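Local coordinates for protein lipase (Streptomyces rimosus, PDB 5MAL) that hydrolyses triacylglycerols, p-nitrophenyl and naphthyl esters and palmitoyl-CoA as a secreted SGNH-family lipase, preferring medium-length acyl chains, at residues H205-T208 against N213-H216; A201-S206 against Q222-L227. All blocks are in the same frame, centred on the assembly; numbering follows the deposited sequence.

Overall arrangement
After helix 189-192 the chain enters a long loop ending at helix 219-232; three of the four segments lie in it, and the fourth, 222-227, is on the helix. Contact 2 starts first: Trp203 of 201-206 meets the first half of helix 219-232, closing a loop from Trp203 to Lys224 and Gly225. Contact 1 starts from the same part of the chain, sharing His205 and Ser206, and pairs 205-208 with 213-216 across four intervening residues, so the smaller loop lies wholly within the larger. Their centres are about 11 Å apart and touch through Leu204, whose CB lies 3.9 Å from His216 O. Together they tie the loop of the probable active-site histidine to the C-terminal helix.

Contact 1 of 2, residues H205-T208 against N213-H216; sequences HSVT and NSYH
Asn213 CB sits over one face of the His205 imidazole, 4.2 Å from the ring centroid and 15° off its normal, a CH-pi contact; the NE2 of that ring bonds to Gly16 O. Val207 CG2 comes obliquely to the Tyr215 ring, 3.5 Å from CE2, while at the edge of the His216 ring, in its plane, lies Asn213 O. Residues 213-216 form a type II beta turn, which carries His216, the probable catalytic histidine of this SGNH hydrolase. Two backbone bonds and a weaker third, Tyr215 N to Ser206 O at 3.4 Å, join it to 205-208: His205 N to His216 O at 2.8 Å, nearly straight at 169°, and Tyr215 N to His205 O at 2.9 Å. Ser214 OG lies anti to the carbonyl carbon (chi1 -49°), beside its own N, and from there accepts Thr208 N at 3.0 Å while also bonding to Val211 O, so the hydroxyl ties Thr208 to the connecting residues at Val211. His216 NE2 bonds to the nucleophile Ser10 OG, consistent with a Ser/His dyad. On the other side of its imidazole, ND1 donates to Ser214 O at 2.9 Å, a bond tilted from the ring plane.

Contact 2 of 2, residues A201-S206 against Q222-L227; sequences APWLHS and QSKGYL
Trp203 carries its indole toward Lys224 and Gly225 with CG anti to the carbonyl carbon (chi1 -77°) and CD1 almost eclipsing CA (chi2 -6°), which turns the six-membered ring away from its own backbone, toward the helix. Lys224 bends at chi2 and chi3, bringing its CE back to 3.5 Å from Trp203 CZ2, and the two side chains cross at about a right angle. Nearer the backbone, Lys224 CB lies 3.5 Å from Trp203 CH2, and Lys224 O approaches Trp203 CZ3 obliquely at 3.3 Å. Trp203 CE3 is 3.9 Å from Gly225 CA; a beta carbon there would point at the indole and come tightly against CE3. The contact is van der Waals packing of the indole on the Lys224 side chain and on the Lys224-Gly225 backbone. With an alanine in place of Trp203, the Lys224 side chain would probably lose the ring it lies across and a gap would open beside Gly225. The helix turn met here is of the wider pi type, with Leu227 N bonded to Gln222 O at 2.8 Å. Around it, Gly225 O bonds to Thr191 of helix 189-192, Leu227 packs on helix 34-40, and Tyr226 OH bonds to Gly140 O, just past strand 135-139.

Contact 1 of 2, residues H205-T208 against N213-H216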
ATOM      1  N   HIS A 205      -1.866   1.125  12.513  1.00 10.26           N
ATOM      2  CA  HIS A 205      -2.037   2.248  13.420  1.00 11.21           C
ATOM      3  C   HIS A 205      -3.436   2.794  13.239  1.00 11.65           C
ATOM      4  O   HIS A 205      -3.935   2.867  12.119  1.00 11.63           O
ATOM      5  CB  HIS A 205      -1.021   3.361  13.143  1.00 12.51           C
ATOM      6  CG  HIS A 205       0.397   2.978  13.413  1.00 11.75           C
ATOM      7  ND1 HIS A 205       0.947   2.996  14.678  1.00  9.53           N
ATOM      8  CD2 HIS A 205       1.387   2.582  12.578  1.00 10.81           C
ATOM      9  CE1 HIS A 205       2.208   2.610  14.612  1.00 11.92           C
ATOM     10  NE2 HIS A 205       2.504   2.368  13.347  1.00 12.86           N
ATOM     11  N   SER A 206      -4.065   3.189  14.334  1.00 13.39           N
ATOM     12  CA  SER A 206      -5.305   3.921  14.216  1.00 15.11           C
ATOM     13  C   SER A 206      -4.943   5.361  13.882  1.00 16.26           C
ATOM     14  O   SER A 206      -3.842   5.642  13.415  1.00 15.61           O
ATOM     15  CB  SER A 206      -6.117   3.848  15.504  1.00 16.65           C
ATOM     16  OG  SER A 206      -7.404   4.413  15.298  1.00 20.09           O
ATOM     17  N   VAL A 207      -5.869   6.276  14.120  1.00 13.44           N
ATOM     18  CA  VAL A 207      -5.537   7.677  14.072  1.00 10.36           C
ATOM     19  C   VAL A 207      -4.604   7.967  15.224  1.00 17.99           C
ATOM     20  O   VAL A 207      -5.005   7.901  16.383  1.00 18.76           O
ATOM     21  CB  VAL A 207      -6.778   8.542  14.177  1.00 17.34           C
ATOM     22  CG1 VAL A 207      -6.407   9.988  13.965  1.00 18.10           C
ATOM     23  CG2 VAL A 207      -7.768   8.088  13.150  1.00 24.78           C
ATOM     24  N   THR A 208      -3.359   8.292  14.911  1.00 12.16           N
ATOM     25  CA  THR A 208      -2.329   8.278  15.948  1.00 14.83           C
ATOM     26  C   THR A 208      -1.308   9.391  15.764  1.00 11.33           C
ATOM     27  O   THR A 208      -1.469  10.267  14.902  1.00 14.96           O
ATOM     28  CB  THR A 208      -1.602   6.909  15.970  1.00 16.79           C
ATOM     29  OG1 THR A 208      -0.787   6.809  17.143  1.00 22.55           O
ATOM     30  CG2 THR A 208      -0.728   6.743  14.734  1.00 18.53           C
ATOM     31  N   ASN A 213       1.641   8.347  10.631  1.00 14.31           N
ATOM     32  CA  ASN A 213       1.531   6.906  10.857  1.00 12.96           C
ATOM     33  C   ASN A 213       0.114   6.362  10.797  1.00 10.83           C
ATOM     34  O   ASN A 213      -0.089   5.156  10.647  1.00 10.78           O
ATOM     35  CB  ASN A 213       2.148   6.547  12.206  1.00 12.48           C
ATOM     36  CG  ASN A 213       3.653   6.559  12.159  1.00 16.71           C
ATOM     37  OD1 ASN A 213       4.243   6.886  11.123  1.00 17.96           O
ATOM     38  ND2 ASN A 213       4.289   6.212  13.273  1.00 17.14           N
ATOM     39  N   SER A 214      -0.862   7.254  10.918  1.00 11.85           N
ATOM     40  CA  SER A 214      -2.247   6.853  11.029  1.00 11.55           C
ATOM     41  C   SER A 214      -2.669   5.979   9.848  1.00 11.68           C
ATOM     42  O   SER A 214      -2.364   6.305   8.720  1.00 11.15           O
ATOM     43  CB  SER A 214      -3.141   8.094  11.127  1.00 17.21           C
ATOM     44  OG  SER A 214      -2.655   9.006  12.105  1.00 14.36           O
ATOM     45  N   TYR A 215      -3.316   4.855  10.145  1.00 11.64           N
ATOM     46  CA  TYR A 215      -3.849   3.899   9.162  1.00 15.07           C
ATOM     47  C   TYR A 215      -2.779   3.149   8.383  1.00 15.78           C
ATOM     48  O   TYR A 215      -3.081   2.420   7.439  1.00 15.52           O
ATOM     49  CB  TYR A 215      -4.797   4.592   8.187  1.00 12.60           C
ATOM     50  CG  TYR A 215      -6.023   5.092   8.889  1.00 12.24           C
ATOM     51  CD1 TYR A 215      -6.999   4.203   9.315  1.00 19.20           C
ATOM     52  CD2 TYR A 215      -6.185   6.441   9.167  1.00 15.50           C
ATOM     53  CE1 TYR A 215      -8.119   4.642   9.978  1.00 23.88           C
ATOM     54  CE2 TYR A 215      -7.308   6.897   9.841  1.00 19.20           C
ATOM     55  CZ  TYR A 215      -8.269   5.988  10.246  1.00 25.45           C
ATOM     56  OH  TYR A 215      -9.402   6.413  10.902  1.00 28.57           O
ATOM     57  N   HIS A 216      -1.529   3.305   8.779  1.00 11.84           N
ATOM     58  CA  HIS A 216      -0.478   2.541   8.130  1.00  7.19           C
ATOM     59  C   HIS A 216      -0.140   1.299   8.929  1.00  8.50           C
ATOM     60  O   HIS A 216      -0.439   1.229  10.113  1.00 10.78           O
ATOM     61  CB  HIS A 216       0.749   3.408   7.946  1.00  9.77           C
ATOM     62  CG  HIS A 216       0.577   4.406   6.856  1.00 10.46           C
ATOM     63  ND1 HIS A 216      -0.117   5.582   7.029  1.00 16.06           N
ATOM     64  CD2 HIS A 216       0.921   4.357   5.549  1.00 11.59           C
ATOM     65  CE1 HIS A 216      -0.152   6.239   5.881  1.00 18.12           C
ATOM     66  NE2 HIS A 216       0.469   5.515   4.969  1.00 13.54           N
TER

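Contact 2 of 2, residues A201-S206 against Q222-L227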
ATOM      1  N   ALA A 201      -6.524  -7.003  17.769  1.00 11.70           N
ATOM      2  CA  ALA A 201      -5.134  -7.324  17.474  1.00 14.02           C
ATOM      3  C   ALA A 201      -4.610  -6.498  16.300  1.00 11.88           C
ATOM      4  O   ALA A 201      -4.078  -7.067  15.339  1.00  9.85           O
ATOM      5  CB  ALA A 201      -4.998  -8.810  17.165  1.00 12.49           C
ATOM      6  N   PRO A 202      -4.742  -5.162  16.380  1.00 12.15           N
ATOM      7  CA  PRO A 202      -4.474  -4.347  15.193  1.00  9.50           C
ATOM      8  C   PRO A 202      -3.027  -4.449  14.720  1.00 10.60           C
ATOM      9  O   PRO A 202      -2.092  -4.431  15.528  1.00  9.86           O
ATOM     10  CB  PRO A 202      -4.809  -2.925  15.660  1.00 13.32           C
ATOM     11  CG  PRO A 202      -4.566  -2.960  17.147  1.00 14.78           C
ATOM     12  CD  PRO A 202      -5.051  -4.327  17.556  1.00 12.23           C
ATOM     13  N   TRP A 203      -2.878  -4.603  13.406  1.00 10.32           N
ATOM     14  CA  TRP A 203      -1.594  -4.505  12.730  1.00 10.20           C
ATOM     15  C   TRP A 203      -1.524  -3.223  11.930  1.00  9.15           C
ATOM     16  O   TRP A 203      -0.659  -3.070  11.066  1.00  8.85           O
ATOM     17  CB  TRP A 203      -1.370  -5.678  11.792  1.00 11.23           C
ATOM     18  CG  TRP A 203      -0.976  -6.917  12.483  1.00  9.49           C
ATOM     19  CD1 TRP A 203      -0.683  -7.071  13.822  1.00 10.76           C
ATOM     20  CD2 TRP A 203      -0.811  -8.199  11.883  1.00 10.17           C
ATOM     21  NE1 TRP A 203      -0.358  -8.380  14.076  1.00 10.02           N
ATOM     22  CE2 TRP A 203      -0.425  -9.092  12.904  1.00 10.65           C
ATOM     23  CE3 TRP A 203      -0.956  -8.680  10.580  1.00 11.05           C
ATOM     24  CZ2 TRP A 203      -0.186 -10.443  12.657  1.00 11.27           C
ATOM     25  CZ3 TRP A 203      -0.723 -10.029  10.338  1.00 13.44           C
ATOM     26  CH2 TRP A 203      -0.344 -10.890  11.369  1.00 12.02           C
ATOM     27  N   LEU A 204      -2.485  -2.343  12.189  1.00  6.14           N
ATOM     28  CA  LEU A 204      -2.510  -1.009  11.612  1.00  8.95           C
ATOM     29  C   LEU A 204      -2.498  -0.019  12.736  1.00 11.61           C
ATOM     30  O   LEU A 204      -3.080  -0.279  13.789  1.00 12.12           O
ATOM     31  CB  LEU A 204      -3.766  -0.782  10.776  1.00  7.61           C
ATOM     32  CG  LEU A 204      -3.992  -1.743   9.621  1.00 11.47           C
ATOM     33  CD1 LEU A 204      -5.449  -1.643   9.177  1.00 13.46           C
ATOM     34  CD2 LEU A 204      -3.042  -1.370   8.506  1.00 10.74           C
ATOM     35  N   HIS A 205      -1.866   1.125  12.513  1.00 10.26           N
ATOM     36  CA  HIS A 205      -2.037   2.248  13.420  1.00 11.21           C
ATOM     37  C   HIS A 205      -3.436   2.794  13.239  1.00 11.65           C
ATOM     38  O   HIS A 205      -3.935   2.867  12.119  1.00 11.63           O
ATOM     39  CB  HIS A 205      -1.021   3.361  13.143  1.00 12.51           C
ATOM     40  CG  HIS A 205       0.397   2.978  13.413  1.00 11.75           C
ATOM     41  ND1 HIS A 205       0.947   2.996  14.678  1.00  9.53           N
ATOM     42  CD2 HIS A 205       1.387   2.582  12.578  1.00 10.81           C
ATOM     43  CE1 HIS A 205       2.208   2.610  14.612  1.00 11.92           C
ATOM     44  NE2 HIS A 205       2.504   2.368  13.347  1.00 12.86           N
ATOM     45  N   SER A 206      -4.065   3.189  14.334  1.00 13.39           N
ATOM     46  CA  SER A 206      -5.305   3.921  14.216  1.00 15.11           C
ATOM     47  C   SER A 206      -4.943   5.361  13.882  1.00 16.26           C
ATOM     48  O   SER A 206      -3.842   5.642  13.415  1.00 15.61           O
ATOM     49  CB  SER A 206      -6.117   3.848  15.504  1.00 16.65           C
ATOM     50  OG  SER A 206      -7.404   4.413  15.298  1.00 20.09           O
ATOM     51  N   GLN A 222       3.810  -4.919   8.901  1.00  8.93           N
ATOM     52  CA  GLN A 222       4.706  -5.065   7.770  1.00  7.77           C
ATOM     53  C   GLN A 222       5.301  -6.463   7.738  1.00 10.27           C
ATOM     54  O   GLN A 222       5.383  -7.083   6.682  1.00 10.17           O
ATOM     55  CB  GLN A 222       5.808  -4.014   7.818  1.00  7.80           C
ATOM     56  CG  GLN A 222       5.347  -2.622   7.422  1.00  5.64           C
ATOM     57  CD  GLN A 222       5.033  -2.528   5.931  1.00  8.68           C
ATOM     58  OE1 GLN A 222       5.469  -3.369   5.137  1.00  7.77           O
ATOM     59  NE2 GLN A 222       4.275  -1.504   5.551  1.00  7.97           N
ATOM     60  N   SER A 223       5.706  -6.957   8.902  1.00  8.85           N
ATOM     61  CA  SER A 223       6.459  -8.202   8.974  1.00  9.04           C
ATOM     62  C   SER A 223       5.572  -9.429   8.827  1.00 11.69           C
ATOM     63  O   SER A 223       6.008 -10.451   8.297  1.00 11.14           O
ATOM     64  CB  SER A 223       7.242  -8.272  10.292  1.00  9.68           C
ATOM     65  OG  SER A 223       6.380  -8.356  11.407  1.00 13.78           O
ATOM     66  N   LYS A 224       4.317  -9.334   9.258  1.00 10.96           N
ATOM     67  CA  LYS A 224       3.433 -10.493   9.163  1.00 10.75           C
ATOM     68  C   LYS A 224       2.175 -10.274   8.361  1.00  9.17           C
ATOM     69  O   LYS A 224       1.439 -11.222   8.093  1.00 10.73           O
ATOM     70  CB  LYS A 224       3.051 -10.970  10.538  1.00 13.35           C
ATOM     71  CG  LYS A 224       4.138 -11.783  11.145  1.00 17.58           C
ATOM     72  CD  LYS A 224       4.168 -11.467  12.584  1.00 30.36           C
ATOM     73  CE  LYS A 224       2.906 -11.934  13.274  1.00 29.93           C
ATOM     74  NZ  LYS A 224       3.021 -11.889  14.759  1.00 11.77           N
ATOM     75  N   GLY A 225       1.913  -9.024   8.000  1.00  8.20           N
ATOM     76  CA  GLY A 225       0.801  -8.732   7.124  1.00  9.06           C
ATOM     77  C   GLY A 225       1.327  -8.656   5.704  1.00  8.74           C
ATOM     78  O   GLY A 225       1.020  -9.512   4.877  1.00  9.38           O
ATOM     79  N   TYR A 226       2.149  -7.652   5.416  1.00  9.24           N
ATOM     80  CA  TYR A 226       2.636  -7.478   4.050  1.00  5.31           C
ATOM     81  C   TYR A 226       3.697  -8.463   3.604  1.00  6.34           C
ATOM     82  O   TYR A 226       3.572  -9.050   2.536  1.00  7.00           O
ATOM     83  CB  TYR A 226       3.176  -6.062   3.847  1.00  7.61           C
ATOM     84  CG  TYR A 226       2.097  -5.155   3.378  1.00  6.37           C
ATOM     85  CD1 TYR A 226       1.279  -4.496   4.289  1.00  9.74           C
ATOM     86  CD2 TYR A 226       1.857  -4.975   2.013  1.00  6.41           C
ATOM     87  CE1 TYR A 226       0.260  -3.666   3.851  1.00  7.98           C
ATOM     88  CE2 TYR A 226       0.844  -4.168   1.571  1.00  6.66           C
ATOM     89  CZ  TYR A 226       0.050  -3.513   2.495  1.00  5.42           C
ATOM     90  OH  TYR A 226      -0.951  -2.703   2.052  1.00  9.23           O
ATOM     91  N   LEU A 227       4.742  -8.631   4.402  1.00  8.58           N
ATOM     92  CA  LEU A 227       5.877  -9.441   3.961  1.00  6.60           C
ATOM     93  C   LEU A 227       5.475 -10.876   3.603  1.00  8.69           C
ATOM     94  O   LEU A 227       5.924 -11.388   2.586  1.00  8.53           O
ATOM     95  CB  LEU A 227       6.976  -9.440   5.025  1.00  6.92           C
ATOM     96  CG  LEU A 227       8.112 -10.428   4.745  1.00  9.25           C
ATOM     97  CD1 LEU A 227       8.863 -10.062   3.478  1.00 10.35           C
ATOM     98  CD2 LEU A 227       9.057 -10.504   5.945  1.00 12.85           C
TER